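Local coordinates for MMACHC-like protein (Caenorhabditis elegans, PDB 5UJC), which probably catalyses the reductive removal of the upper ligand from cyanocobalamin and alkylcobalamins during vitamin B12 trafficking, and binds methylcobalamin, at residues V74-T77 / M78-G81; F83-V86 / C87-S91; G33-N36 / E37-E41. All coordinates share one frame; numbering follows the deposited sequence.

Overall arrangement
Each contact lies within one continuous run of chain, so none closes a long loop; they follow in series, without nesting or crossing. First from the N terminus is contact 3, the last turns of helix 32-39, beside bound methylcobalamin. After strand 53-60 the chain enters helix 62-80, whose C-terminal end is contact 1, and a short turn leads to helix 83-89, which carries contact 2. These two have centres 10 Å apart and pack directly: F80 CE1 lies 3.5 Å from M89 CB. Contact 3 is on the opposite side of the chain's centre, its centre 44 Å from that of contact 1.

Contact 1: V74-T77 / M78-G81; sequences VQKT and MDFG
G81 N donates the shortest hydrogen bond between the two segments, 2.8 Å to T77 O, and closes the C-terminal turn of helix 62-80. Just before it, the i to i-4 ladder runs through M78 N to V74 O, D79 N to Q75 O and F80 N to K76 O. At G81 phi swings to 106°, where a beta carbon would collide with F80 O, so a residue without one fits this helix end.

On the solvent side, the carboxylate of D79 is held at both oxygens. Q75 NE2 donates to D79 OD1 at 2.9 Å; that oxygen lies almost in the plane of the Q75 amide, yet the donor approaches from above the carboxylate, the two planes being 37° apart. The Q75 chain leaves with CG opposite its backbone N and then bends at chi2 (62°), which carries the amide along the helix to D79. The other oxygen, D79 OD2, accepts from a water at 2.7 Å, and the same water accepts from K76 NZ, also at 2.7 Å. Direct separation of K76 NZ and D79 OD2 is 4.5 Å, beyond a salt bridge, so the opposite charges are linked through the water. T77 OG1 bonds back to V73 O, while the F80 ring packs on helix 83-89. Near its plane, the edge of that ring meets K76 O, with F80 CD2 3.3 Å from it.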
ATOM      1  N   VAL A  74     -16.555   0.840 -14.443  1.00 10.00           N
ATOM      2  CA  VAL A  74     -17.325   0.814 -15.700  1.00 11.53           C
ATOM      3  C   VAL A  74     -18.189  -0.438 -15.754  1.00 12.19           C
ATOM      4  O   VAL A  74     -19.403  -0.380 -16.071  1.00 13.15           O
ATOM      5  CB  VAL A  74     -16.393   0.918 -16.918  1.00 14.21           C
ATOM      6  CG1 VAL A  74     -17.152   0.633 -18.215  1.00 17.15           C
ATOM      7  CG2 VAL A  74     -15.780   2.308 -16.964  1.00 15.84           C
ATOM      8  N   GLN A  75     -17.598  -1.579 -15.427  1.00 12.35           N
ATOM      9  CA  GLN A  75     -18.337  -2.833 -15.486  1.00 13.63           C
ATOM     10  C   GLN A  75     -19.448  -2.865 -14.438  1.00 11.96           C
ATOM     11  O   GLN A  75     -20.554  -3.312 -14.717  1.00 13.27           O
ATOM     12  CB  GLN A  75     -17.389  -4.019 -15.280  1.00 15.94           C
ATOM     13  CG  GLN A  75     -18.065  -5.376 -15.450  1.00 19.65           C
ATOM     14  CD  GLN A  75     -18.619  -5.558 -16.857  1.00 21.80           C
ATOM     15  OE1 GLN A  75     -17.878  -5.486 -17.832  1.00 29.19           O
ATOM     16  NE2 GLN A  75     -19.925  -5.773 -16.965  1.00 25.51           N
ATOM     17  N   LYS A  76     -19.148  -2.439 -13.209  1.00 11.59           N
ATOM     18  CA  LYS A  76     -20.166  -2.443 -12.177  1.00 11.82           C
ATOM     19  C   LYS A  76     -21.325  -1.537 -12.531  1.00 12.16           C
ATOM     20  O   LYS A  76     -22.468  -1.846 -12.221  1.00 13.39           O
ATOM     21  CB  LYS A  76     -19.571  -2.074 -10.817  1.00 13.09           C
ATOM     22  CG  LYS A  76     -18.674  -3.146 -10.246  1.00 16.06           C
ATOM     23  CD  LYS A  76     -19.483  -4.360  -9.811  1.00 18.95           C
ATOM     24  CE  LYS A  76     -18.640  -5.464  -9.266  1.00 22.03           C
ATOM     25  NZ  LYS A  76     -19.520  -6.625  -8.944  1.00 30.49           N
ATOM     26  N   THR A  77     -21.041  -0.431 -13.176  1.00 11.53           N
ATOM     27  CA  THR A  77     -22.096   0.485 -13.592  1.00 11.86           C
ATOM     28  C   THR A  77     -22.998  -0.190 -14.606  1.00 14.00           C
ATOM     29  O   THR A  77     -24.249  -0.080 -14.510  1.00 16.20           O
ATOM     30  CB  THR A  77     -21.498   1.814 -14.130  1.00 12.44           C
ATOM     31  OG1 THR A  77     -20.738   2.461 -13.093  1.00 13.92           O
ATOM     32  CG2 THR A  77     -22.559   2.738 -14.597  1.00 16.87           C
ATOM     33  N   MET A  78     -22.403  -0.904 -15.546  1.00 16.25           N
ATOM     34  CA  MET A  78     -23.191  -1.688 -16.512  1.00 18.45           C
ATOM     35  C   MET A  78     -24.046  -2.739 -15.787  1.00 19.40           C
ATOM     36  O   MET A  78     -25.257  -2.872 -16.059  1.00 20.62           O
ATOM     37  CB  MET A  78     -22.271  -2.357 -17.529  1.00 20.05           C
ATOM     38  CG  MET A  78     -22.997  -3.242 -18.558  1.00 22.77           C
ATOM     39  SD  MET A  78     -24.208  -2.319 -19.524  1.00 26.28           S
ATOM     40  CE  MET A  78     -23.141  -1.519 -20.715  1.00 27.21           C
ATOM     41  N   ASP A  79     -23.443  -3.432 -14.823  1.00 16.26           N
ATOM     42  CA  ASP A  79     -24.121  -4.510 -14.096  1.00 16.78           C
ATOM     43  C   ASP A  79     -25.325  -4.002 -13.287  1.00 15.53           C
ATOM     44  O   ASP A  79     -26.413  -4.617 -13.282  1.00 19.02           O
ATOM     45  CB  ASP A  79     -23.157  -5.209 -13.141  1.00 18.47           C
ATOM     46  CG  ASP A  79     -22.024  -5.971 -13.858  1.00 21.85           C
ATOM     47  OD1 ASP A  79     -22.114  -6.211 -15.070  1.00 22.97           O
ATOM     48  OD2 ASP A  79     -21.021  -6.322 -13.169  1.00 26.34           O
ATOM     49  N   PHE A  80     -25.112  -2.913 -12.557  1.00 14.84           N
ATOM     50  CA  PHE A  80     -26.170  -2.346 -11.684  1.00 15.48           C
ATOM     51  C   PHE A  80     -27.188  -1.507 -12.469  1.00 17.99           C
ATOM     52  O   PHE A  80     -28.329  -1.306 -12.006  1.00 21.79           O
ATOM     53  CB  PHE A  80     -25.548  -1.510 -10.565  1.00 15.48           C
ATOM     54  CG  PHE A  80     -25.053  -2.321  -9.402  1.00 15.22           C
ATOM     55  CD1 PHE A  80     -25.954  -2.811  -8.450  1.00 18.40           C
ATOM     56  CD2 PHE A  80     -23.704  -2.579  -9.229  1.00 16.73           C
ATOM     57  CE1 PHE A  80     -25.526  -3.563  -7.387  1.00 19.15           C
ATOM     58  CE2 PHE A  80     -23.267  -3.331  -8.150  1.00 18.41           C
ATOM     59  CZ  PHE A  80     -24.184  -3.829  -7.228  1.00 19.81           C
ATOM     60  N   GLY A  81     -26.781  -1.026 -13.651  1.00 17.05           N
ATOM     61  CA  GLY A  81     -27.704  -0.348 -14.587  1.00 18.07           C
ATOM     62  C   GLY A  81     -27.531   1.161 -14.673  1.00 15.98           C
ATOM     63  O   GLY A  81     -27.968   1.778 -15.646  1.00 18.46           O
TER
HETATM   64  O   HOH W   1     -21.600  -7.054 -10.682  1.00 27.96           O

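Contact 2: F83-V86 / C87-S91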
ATOM      1  N   PHE A  83     -25.045   4.683 -12.734  1.00 13.27           N
ATOM      2  CA  PHE A  83     -24.097   5.150 -11.768  1.00 15.62           C
ATOM      3  C   PHE A  83     -24.750   5.353 -10.386  1.00 15.42           C
ATOM      4  O   PHE A  83     -24.167   5.000  -9.343  1.00 15.19           O
ATOM      5  CB  PHE A  83     -23.425   6.440 -12.264  1.00 17.92           C
ATOM      6  CG  PHE A  83     -22.374   6.964 -11.336  1.00 20.31           C
ATOM      7  CD1 PHE A  83     -21.174   6.299 -11.190  1.00 22.50           C
ATOM      8  CD2 PHE A  83     -22.597   8.084 -10.609  1.00 24.19           C
ATOM      9  CE1 PHE A  83     -20.216   6.769 -10.350  1.00 23.40           C
ATOM     10  CE2 PHE A  83     -21.626   8.586  -9.777  1.00 25.32           C
ATOM     11  CZ  PHE A  83     -20.437   7.926  -9.651  1.00 23.80           C
ATOM     12  N   ASP A  84     -25.937   5.942 -10.354  1.00 15.61           N
ATOM     13  CA  ASP A  84     -26.581   6.201  -9.067  1.00 18.19           C
ATOM     14  C   ASP A  84     -26.842   4.883  -8.309  1.00 14.93           C
ATOM     15  O   ASP A  84     -26.674   4.813  -7.107  1.00 16.51           O
ATOM     16  CB  ASP A  84     -27.884   6.975  -9.249  1.00 21.77           C
ATOM     17  CG  ASP A  84     -27.663   8.447  -9.597  1.00 24.39           C
ATOM     18  OD1 ASP A  84     -26.564   8.992  -9.343  1.00 27.97           O
ATOM     19  OD2 ASP A  84     -28.598   9.064 -10.114  1.00 30.22           O
ATOM     20  N   GLU A  85     -27.174   3.819  -9.038  1.00 14.46           N
ATOM     21  CA  GLU A  85     -27.373   2.518  -8.401  1.00 14.90           C
ATOM     22  C   GLU A  85     -26.080   1.925  -7.842  1.00 14.22           C
ATOM     23  O   GLU A  85     -26.070   1.412  -6.740  1.00 14.27           O
ATOM     24  CB  GLU A  85     -28.049   1.520  -9.353  1.00 17.76           C
ATOM     25  CG  GLU A  85     -28.571   0.252  -8.654  1.00 22.03           C
ATOM     26  CD  GLU A  85     -29.667   0.531  -7.604  1.00 29.27           C
ATOM     27  OE1 GLU A  85     -30.261   1.642  -7.618  1.00 33.36           O
ATOM     28  OE2 GLU A  85     -29.951  -0.379  -6.779  1.00 35.90           O
ATOM     29  N   VAL A  86     -24.999   2.030  -8.595  0.60 13.08           N
ATOM     30  CA  VAL A  86     -23.721   1.544  -8.099  0.60 13.70           C
ATOM     31  C   VAL A  86     -23.357   2.272  -6.816  0.60 13.61           C
ATOM     32  O   VAL A  86     -22.903   1.660  -5.848  0.60 13.58           O
ATOM     33  CB  VAL A  86     -22.570   1.764  -9.089  0.60 16.94           C
ATOM     34  CG1 VAL A  86     -21.303   1.115  -8.544  0.60 19.47           C
ATOM     35  CG2 VAL A  86     -22.879   1.188 -10.419  0.60 20.40           C
ATOM     36  N   CYS A  87     -23.510   3.588  -6.830  1.00 13.12           N
ATOM     37  CA  CYS A  87     -23.177   4.414  -5.642  0.74 15.53           C
ATOM     38  C   CYS A  87     -23.958   3.985  -4.425  1.00 15.47           C
ATOM     39  O   CYS A  87     -23.395   3.902  -3.323  1.00 18.92           O
ATOM     40  CB  CYS A  87     -23.446   5.881  -5.912  0.74 19.31           C
ATOM     41  SG  CYS A  87     -22.309   6.590  -7.078  0.74 20.96           S
ATOM     42  N   GLU A  88     -25.248   3.692  -4.611  1.00 15.36           N
ATOM     43  CA  GLU A  88     -26.115   3.257  -3.509  1.00 17.28           C
ATOM     44  C   GLU A  88     -25.676   1.896  -2.994  1.00 17.20           C
ATOM     45  O   GLU A  88     -25.645   1.660  -1.777  1.00 20.77           O
ATOM     46  CB  GLU A  88     -27.573   3.198  -3.966  1.00 19.76           C
ATOM     47  CG  GLU A  88     -28.552   2.677  -2.912  1.00 28.17           C
ATOM     48  CD  GLU A  88     -29.977   2.545  -3.435  1.00 37.79           C
ATOM     49  OE1 GLU A  88     -30.219   2.843  -4.634  1.00 54.80           O
ATOM     50  OE2 GLU A  88     -30.858   2.121  -2.646  1.00 50.79           O
ATOM     51  N   MET A  89     -25.346   0.988  -3.913  1.00 13.97           N
ATOM     52  CA  MET A  89     -25.129  -0.421  -3.543  1.00 13.83           C
ATOM     53  C   MET A  89     -23.693  -0.758  -3.142  1.00 12.95           C
ATOM     54  O   MET A  89     -23.464  -1.770  -2.486  1.00 15.91           O
ATOM     55  CB  MET A  89     -25.591  -1.346  -4.662  1.00 14.98           C
ATOM     56  CG  MET A  89     -27.082  -1.259  -4.916  1.00 16.75           C
ATOM     57  SD  MET A  89     -28.149  -1.377  -3.454  1.00 19.73           S
ATOM     58  CE  MET A  89     -27.757  -3.041  -2.843  1.00 23.72           C
ATOM     59  N   VAL A  90     -22.749   0.071  -3.554  1.00 13.55           N
ATOM     60  CA  VAL A  90     -21.325  -0.167  -3.283  1.00 14.07           C
ATOM     61  C   VAL A  90     -20.732   1.008  -2.490  1.00 12.87           C
ATOM     62  O   VAL A  90     -20.202   1.970  -3.054  1.00 16.45           O
ATOM     63  CB  VAL A  90     -20.535  -0.409  -4.567  1.00 14.79           C
ATOM     64  CG1 VAL A  90     -19.050  -0.735  -4.239  1.00 17.63           C
ATOM     65  CG2 VAL A  90     -21.184  -1.526  -5.362  1.00 16.29           C
ATOM     66  N   SER A  91     -20.810   0.908  -1.167  1.00 13.71           N
ATOM     67  CA  SER A  91     -20.342   1.969  -0.294  1.00 14.44           C
ATOM     68  C   SER A  91     -18.816   2.010  -0.245  1.00 12.95           C
ATOM     69  O   SER A  91     -18.221   3.043   0.092  1.00 15.02           O
ATOM     70  CB  SER A  91     -20.891   1.773   1.141  1.00 18.65           C
ATOM     71  OG  SER A  91     -22.274   2.037   1.207  1.00 23.76           O
TER
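M89 folds its side chain along E85 in the last turn of helix 83-89, and its atoms can be followed outward. CB lies 3.5 Å from E85 O, the oxygen that also accepts from M89 N at 2.9 Å. With chi1 at -64°, CG stays beside the backbone N and comes within 3.5 Å of E85 OE2. SD passes the same oxygen at 3.9 Å, and the bends at chi2 and chi3 then lead CE away from the first segment.

On the buried flank, in the conformer of V86 given here, one of two, V86 CG1 and V90 CG2 lie side by side at 4.1 Å, next to F80 of helix 62-80. In the conformer of C87 given here, also one of two deposited, SG stands over one face of the F83 ring, 3.6 Å from its centroid and 22° off the normal, a sulfur-aromatic contact for that conformer alone; W257 also meets this ring, steeply inclined to it.

D84 has its charge met by a salt bridge to R261. On the acidic flank two like charges come close: E85 OE1 and E88 OE1 approach to 3.2 Å with their carboxylate planes 67° apart, and both are acceptors when ionised. Such closeness would probably raise the proton affinity of one of them.

Contact 3: G33-N36 / E37-E41; sequences GSYN and EAVGE
Helix 32-39 borders the methylcobalamin pocket, and in its last turns V39 lies on the ring of Y35. V39 CG1 sits over one face, 4.0 Å from the Y35 ring centroid and 23° off the normal, a CH-pi contact displaced toward the rim. The nearest ring atom is Y35 CZ, 3.6 Å from V39 CG1. Y35 reaches there because its CG stands opposite the backbone N (chi1 177°), extending the ring alongside the following turn. Beyond the ring, Y35 OH hydrogen-bonds the backbone N of L133, a residue that probably contacts the substrate, as in related proteins. Replacing Y35 with an alanine would probably leave V39 CG1 without its aromatic face and L133 N without its hydroxyl partner.

On another side of the helix, S34 O accepts from A38 N and from a water at 2.8 Å, which also donates to E37 OE1. N36 O takes G40 N at 2.9 Å where the helix ends, and the N36 amide is tied through OD1 to L47 N.

V39 N gives a nearly straight bond to Y35 O, while V39 O accepts a hydrogen bond from O8R of the cobalamin. The apolar branch of V39 thus packs on the Y35 ring as its backbone oxygen serves the ligand, consistent with Y35 helping to position V39.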
ATOM      1  N   GLY A  33      11.132 -13.114   9.502  1.00 13.31           N
ATOM      2  CA  GLY A  33      12.160 -12.753  10.489  1.00 14.47           C
ATOM      3  C   GLY A  33      12.684 -11.324  10.319  1.00 14.76           C
ATOM      4  O   GLY A  33      13.024 -10.646  11.310  1.00 15.62           O
ATOM      5  N   SER A  34      12.755 -10.858   9.077  1.00 13.09           N
ATOM      6  CA  SER A  34      13.211  -9.494   8.815  1.00 13.61           C
ATOM      7  C   SER A  34      12.226  -8.483   9.361  1.00 13.08           C
ATOM      8  O   SER A  34      12.616  -7.471   9.931  1.00 13.62           O
ATOM      9  CB  SER A  34      13.410  -9.275   7.336  1.00 15.26           C
ATOM     10  OG  SER A  34      14.403 -10.154   6.825  1.00 18.62           O
ATOM     11  N   TYR A  35      10.945  -8.768   9.207  1.00 11.94           N
ATOM     12  CA  TYR A  35       9.916  -7.925   9.780  1.00 11.47           C
ATOM     13  C   TYR A  35       9.964  -7.941  11.320  1.00 12.35           C
ATOM     14  O   TYR A  35       9.930  -6.887  11.967  1.00 12.18           O
ATOM     15  CB  TYR A  35       8.533  -8.378   9.293  1.00 11.20           C
ATOM     16  CG  TYR A  35       7.383  -7.599   9.892  1.00 10.68           C
ATOM     17  CD1 TYR A  35       6.939  -6.414   9.316  1.00 10.42           C
ATOM     18  CD2 TYR A  35       6.735  -8.052  11.046  1.00 11.38           C
ATOM     19  CE1 TYR A  35       5.899  -5.712   9.850  1.00 10.73           C
ATOM     20  CE2 TYR A  35       5.666  -7.371  11.573  1.00 11.43           C
ATOM     21  CZ  TYR A  35       5.254  -6.191  10.983  1.00 10.33           C
ATOM     22  OH  TYR A  35       4.189  -5.473  11.498  1.00 11.37           O
ATOM     23  N   ASN A  36      10.040  -9.123  11.891  1.00 12.13           N
ATOM     24  CA  ASN A  36      10.045  -9.244  13.347  1.00 12.56           C
ATOM     25  C   ASN A  36      11.259  -8.577  13.977  1.00 13.13           C
ATOM     26  O   ASN A  36      11.160  -8.009  15.061  1.00 14.85           O
ATOM     27  CB  ASN A  36       9.951 -10.696  13.761  1.00 12.31           C
ATOM     28  CG  ASN A  36       8.553 -11.266  13.590  1.00 12.64           C
ATOM     29  OD1 ASN A  36       7.578 -10.522  13.437  1.00 13.89           O
ATOM     30  ND2 ASN A  36       8.441 -12.589  13.665  1.00 13.97           N
ATOM     31  N   GLU A  37      12.414  -8.671  13.308  1.00 14.71           N
ATOM     32  CA  GLU A  37      13.629  -7.974  13.779  1.00 15.24           C
ATOM     33  C   GLU A  37      13.406  -6.452  13.812  1.00 13.94           C
ATOM     34  O   GLU A  37      13.834  -5.773  14.748  1.00 17.09           O
ATOM     35  CB  GLU A  37      14.853  -8.338  12.892  1.00 19.22           C
ATOM     36  CG  GLU A  37      16.151  -7.585  13.228  1.00 27.15           C
ATOM     37  CD  GLU A  37      17.262  -7.800  12.191  1.00 39.69           C
ATOM     38  OE1 GLU A  37      16.953  -8.115  11.004  1.00 42.90           O
ATOM     39  OE2 GLU A  37      18.446  -7.634  12.558  1.00 51.85           O
ATOM     40  N   ALA A  38      12.702  -5.929  12.803  1.00 11.29           N
ATOM     41  CA  ALA A  38      12.495  -4.510  12.694  1.00 11.17           C
ATOM     42  C   ALA A  38      11.467  -3.988  13.747  1.00 11.96           C
ATOM     43  O   ALA A  38      11.714  -2.970  14.399  1.00 14.57           O
ATOM     44  CB  ALA A  38      12.047  -4.144  11.299  1.00 12.13           C
ATOM     45  N   VAL A  39      10.321  -4.661  13.875  1.00 11.62           N
ATOM     46  CA  VAL A  39       9.312  -4.205  14.842  1.00 13.18           C
ATOM     47  C   VAL A  39       9.686  -4.511  16.257  1.00 15.27           C
ATOM     48  O   VAL A  39       9.213  -3.840  17.183  1.00 18.77           O
ATOM     49  CB  VAL A  39       7.874  -4.735  14.550  1.00 13.43           C
ATOM     50  CG1 VAL A  39       7.397  -4.263  13.184  1.00 14.17           C
ATOM     51  CG2 VAL A  39       7.773  -6.254  14.648  1.00 12.53           C
ATOM     52  N   GLY A  40      10.558  -5.504  16.439  1.00 14.52           N
ATOM     53  CA  GLY A  40      10.935  -5.982  17.762  1.00 17.75           C
ATOM     54  C   GLY A  40      10.310  -7.337  18.031  1.00 14.99           C
ATOM     55  O   GLY A  40       9.082  -7.511  17.916  1.00 15.08           O
ATOM     56  N   GLU A  41      11.136  -8.298  18.425  1.00 18.21           N
ATOM     57  CA  GLU A  41      10.685  -9.669  18.571  1.00 16.88           C
ATOM     58  C   GLU A  41       9.623  -9.810  19.676  1.00 14.67           C
ATOM     59  O   GLU A  41       8.820 -10.735  19.646  1.00 14.85           O
ATOM     60  CB  GLU A  41      11.876 -10.596  18.850  1.00 22.90           C
ATOM     61  CG  GLU A  41      12.801 -10.785  17.644  1.00 29.72           C
ATOM     62  CD  GLU A  41      14.100  -9.996  17.752  1.00 42.39           C
ATOM     63  OE1 GLU A  41      14.039  -8.753  17.909  1.00 43.73           O
ATOM     64  OE2 GLU A  41      15.188 -10.621  17.682  1.00 52.53           O
TER
HETATM   65  O   HOH W   2      15.170  -6.357   9.757  1.00 21.06           O